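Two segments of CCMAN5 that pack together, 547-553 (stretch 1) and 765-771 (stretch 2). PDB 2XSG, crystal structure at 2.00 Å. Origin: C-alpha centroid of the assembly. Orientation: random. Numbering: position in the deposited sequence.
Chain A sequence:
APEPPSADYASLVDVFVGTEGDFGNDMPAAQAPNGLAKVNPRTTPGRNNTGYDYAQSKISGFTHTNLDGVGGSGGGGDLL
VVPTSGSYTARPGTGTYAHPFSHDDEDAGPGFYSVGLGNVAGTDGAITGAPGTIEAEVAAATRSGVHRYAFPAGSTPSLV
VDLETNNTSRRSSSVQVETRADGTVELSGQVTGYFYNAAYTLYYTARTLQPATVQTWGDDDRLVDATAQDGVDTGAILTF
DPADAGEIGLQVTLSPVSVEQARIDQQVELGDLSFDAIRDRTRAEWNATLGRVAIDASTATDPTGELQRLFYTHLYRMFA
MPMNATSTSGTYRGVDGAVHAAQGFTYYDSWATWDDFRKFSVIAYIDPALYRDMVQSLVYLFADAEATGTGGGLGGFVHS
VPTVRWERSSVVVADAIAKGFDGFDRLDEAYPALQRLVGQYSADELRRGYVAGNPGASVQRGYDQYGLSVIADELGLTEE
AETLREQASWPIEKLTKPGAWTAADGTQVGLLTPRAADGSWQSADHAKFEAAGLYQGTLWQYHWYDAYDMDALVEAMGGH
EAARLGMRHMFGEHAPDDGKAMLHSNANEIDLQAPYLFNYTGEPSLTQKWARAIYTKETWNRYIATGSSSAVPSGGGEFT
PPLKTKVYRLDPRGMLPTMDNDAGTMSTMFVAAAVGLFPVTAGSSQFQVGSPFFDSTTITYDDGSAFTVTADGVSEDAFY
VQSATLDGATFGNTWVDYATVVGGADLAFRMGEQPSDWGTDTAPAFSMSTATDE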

# COMPACT_ATOMS: atom_id res chain seq x y z
N ALA A 547 -9.70 18.55 1.57
CA ALA A 547 -8.55 19.00 2.33
C ALA A 547 -7.72 20.09 1.65
O ALA A 547 -6.76 20.60 2.24
CB ALA A 547 -7.67 17.81 2.74
N TYR A 548 -8.10 20.42 0.41
CA TYR A 548 -7.50 21.50 -0.37
C TYR A 548 -8.11 22.87 -0.04
O TYR A 548 -7.71 23.89 -0.62
CB TYR A 548 -7.68 21.21 -1.87
CG TYR A 548 -9.13 21.00 -2.28
CD1 TYR A 548 -9.89 22.03 -2.79
CD2 TYR A 548 -9.73 19.74 -2.12
CE1 TYR A 548 -11.23 21.84 -3.14
CE2 TYR A 548 -11.04 19.54 -2.46
CZ TYR A 548 -11.78 20.58 -2.98
OH TYR A 548 -13.09 20.34 -3.30
N ASP A 549 -9.08 22.89 0.87
CA ASP A 549 -9.74 24.15 1.26
C ASP A 549 -10.36 24.15 2.66
O ASP A 549 -11.58 24.32 2.83
CB ASP A 549 -10.77 24.57 0.21
CG ASP A 549 -10.82 26.09 0.02
OD1 ASP A 549 -10.45 26.83 0.96
OD2 ASP A 549 -11.23 26.54 -1.07
N MET A 550 -9.48 23.98 3.64
CA MET A 550 -9.82 24.09 5.05
C MET A 550 -10.36 25.47 5.38
O MET A 550 -11.21 25.59 6.23
CB MET A 550 -8.60 23.77 5.93
CG MET A 550 -8.27 22.26 6.03
SD MET A 550 -9.62 21.33 6.78
CE MET A 550 -9.54 21.91 8.47
N ASP A 551 -9.87 26.51 4.70
CA ASP A 551 -10.35 27.86 4.99
C ASP A 551 -11.83 27.99 4.65
O ASP A 551 -12.61 28.48 5.47
CB ASP A 551 -9.56 28.92 4.24
CG ASP A 551 -9.84 30.33 4.76
OD1 ASP A 551 -10.78 30.99 4.26
OD2 ASP A 551 -9.13 30.77 5.69
N ALA A 552 -12.21 27.55 3.45
CA ALA A 552 -13.60 27.59 3.04
C ALA A 552 -14.43 26.64 3.91
O ALA A 552 -15.57 26.92 4.23
CB ALA A 552 -13.75 27.23 1.55
N LEU A 553 -13.84 25.50 4.29
CA LEU A 553 -14.55 24.56 5.14
C LEU A 553 -14.83 25.19 6.51
O LEU A 553 -15.95 25.10 7.00
CB LEU A 553 -13.81 23.24 5.28
CG LEU A 553 -14.59 22.08 5.91
CD1 LEU A 553 -15.72 21.68 4.98
CD2 LEU A 553 -13.68 20.90 6.11
N ALA A 765 -1.91 28.08 6.33
CA ALA A 765 -1.51 27.00 5.44
C ALA A 765 -2.29 27.12 4.13
O ALA A 765 -3.17 27.97 4.01
CB ALA A 765 -1.76 25.64 6.10
N PHE A 766 -1.96 26.28 3.16
CA PHE A 766 -2.63 26.33 1.87
C PHE A 766 -4.13 26.01 1.94
O PHE A 766 -4.55 25.03 2.55
CB PHE A 766 -1.96 25.41 0.84
CG PHE A 766 -2.70 25.31 -0.45
CD1 PHE A 766 -2.57 26.30 -1.42
CD2 PHE A 766 -3.57 24.25 -0.69
CE1 PHE A 766 -3.28 26.22 -2.63
CE2 PHE A 766 -4.29 24.15 -1.89
CZ PHE A 766 -4.14 25.14 -2.86
N SER A 767 -4.91 26.86 1.28
CA SER A 767 -6.31 26.63 0.96
C SER A 767 -6.52 27.24 -0.40
O SER A 767 -6.10 28.37 -0.64
CB SER A 767 -7.23 27.29 1.99
OG SER A 767 -7.38 26.49 3.13
N MET A 768 -7.17 26.49 -1.30
CA MET A 768 -7.45 26.93 -2.66
C MET A 768 -8.09 28.33 -2.72
O MET A 768 -7.68 29.17 -3.50
CB MET A 768 -8.34 25.91 -3.37
CG MET A 768 -8.74 26.28 -4.79
SD MET A 768 -9.92 25.12 -5.50
CE MET A 768 -11.43 25.55 -4.63
N SER A 769 -9.08 28.56 -1.86
CA SER A 769 -9.87 29.81 -1.88
C SER A 769 -9.09 31.07 -1.46
O SER A 769 -9.45 32.17 -1.85
CB SER A 769 -11.11 29.67 -0.99
OG SER A 769 -10.75 29.39 0.35
N THR A 770 -8.05 30.88 -0.65
CA THR A 770 -7.29 32.00 -0.10
C THR A 770 -5.89 32.13 -0.70
O THR A 770 -5.19 33.10 -0.41
CB THR A 770 -7.19 31.94 1.46
OG1 THR A 770 -6.67 30.67 1.89
CG2 THR A 770 -8.54 32.19 2.10
N ALA A 771 -5.50 31.18 -1.55
CA ALA A 771 -4.13 31.12 -2.07
C ALA A 771 -3.74 32.34 -2.91
O ALA A 771 -4.50 32.77 -3.78
CB ALA A 771 -3.93 29.83 -2.87
O HOH W 1 -6.78 23.53 2.87

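The contact is built around the start of a helix and buries 378 Å² in all, with Y548, D549 and S767 themselves buried. D549 occupies the N-cap position, and its carboxylate serves both its own stretch and the other. D549 OD1 accepts from A552 N (3.1 Å), the classic capping bond, and also from S769 OG (2.6 Å), while D549 OD2 receives a weak bond from S769 N (3.1 Å). The chi1 of D549, -144°, lies between wells; in this conformation the carboxylate, although CA-to-CB points sideways, comes close to stretch 2 while still reaching A552 N. Aspartate suits the site because its short side chain can bend back to a backbone NH and its two oxygens can take several donors. S769 complements it: CA-to-CB points toward stretch 1, and chi1 in p places OG against D549 OD1.

S767 meets the first turn of the helix through its hydroxyl. With chi1 in m, S767 OG accepts from D551 N (2.9 Å), one of the NH groups left free at a helix start. S767 OG also donates to water 1 (3.0 Å from the water O), whose O accepts from M550 N (2.8 Å) and donates to A547 O (3.0 Å) and F766 O (2.7 Å). A small hydroxyl thus fits close to the backbone, where D549 CA and S767 CA approach to 4.2 Å.

Just before the cap, Y548 O accepts a nearly straight bond from M768 N (2.7 Å). F766, chi1 in t, brings its CE2 to 3.7 Å from the same Y548 O. The Y548 side chain adopts p, and its ring meets M768 edge-on, with Y548 CE1 4.0 Å from M768 CE. M768 reaches it through an extended t, t chain that turns only at chi3, p; an unbranched, flexible side chain suits this apolar contact. Y548 OH is hydrogen-bonded elsewhere in the structure.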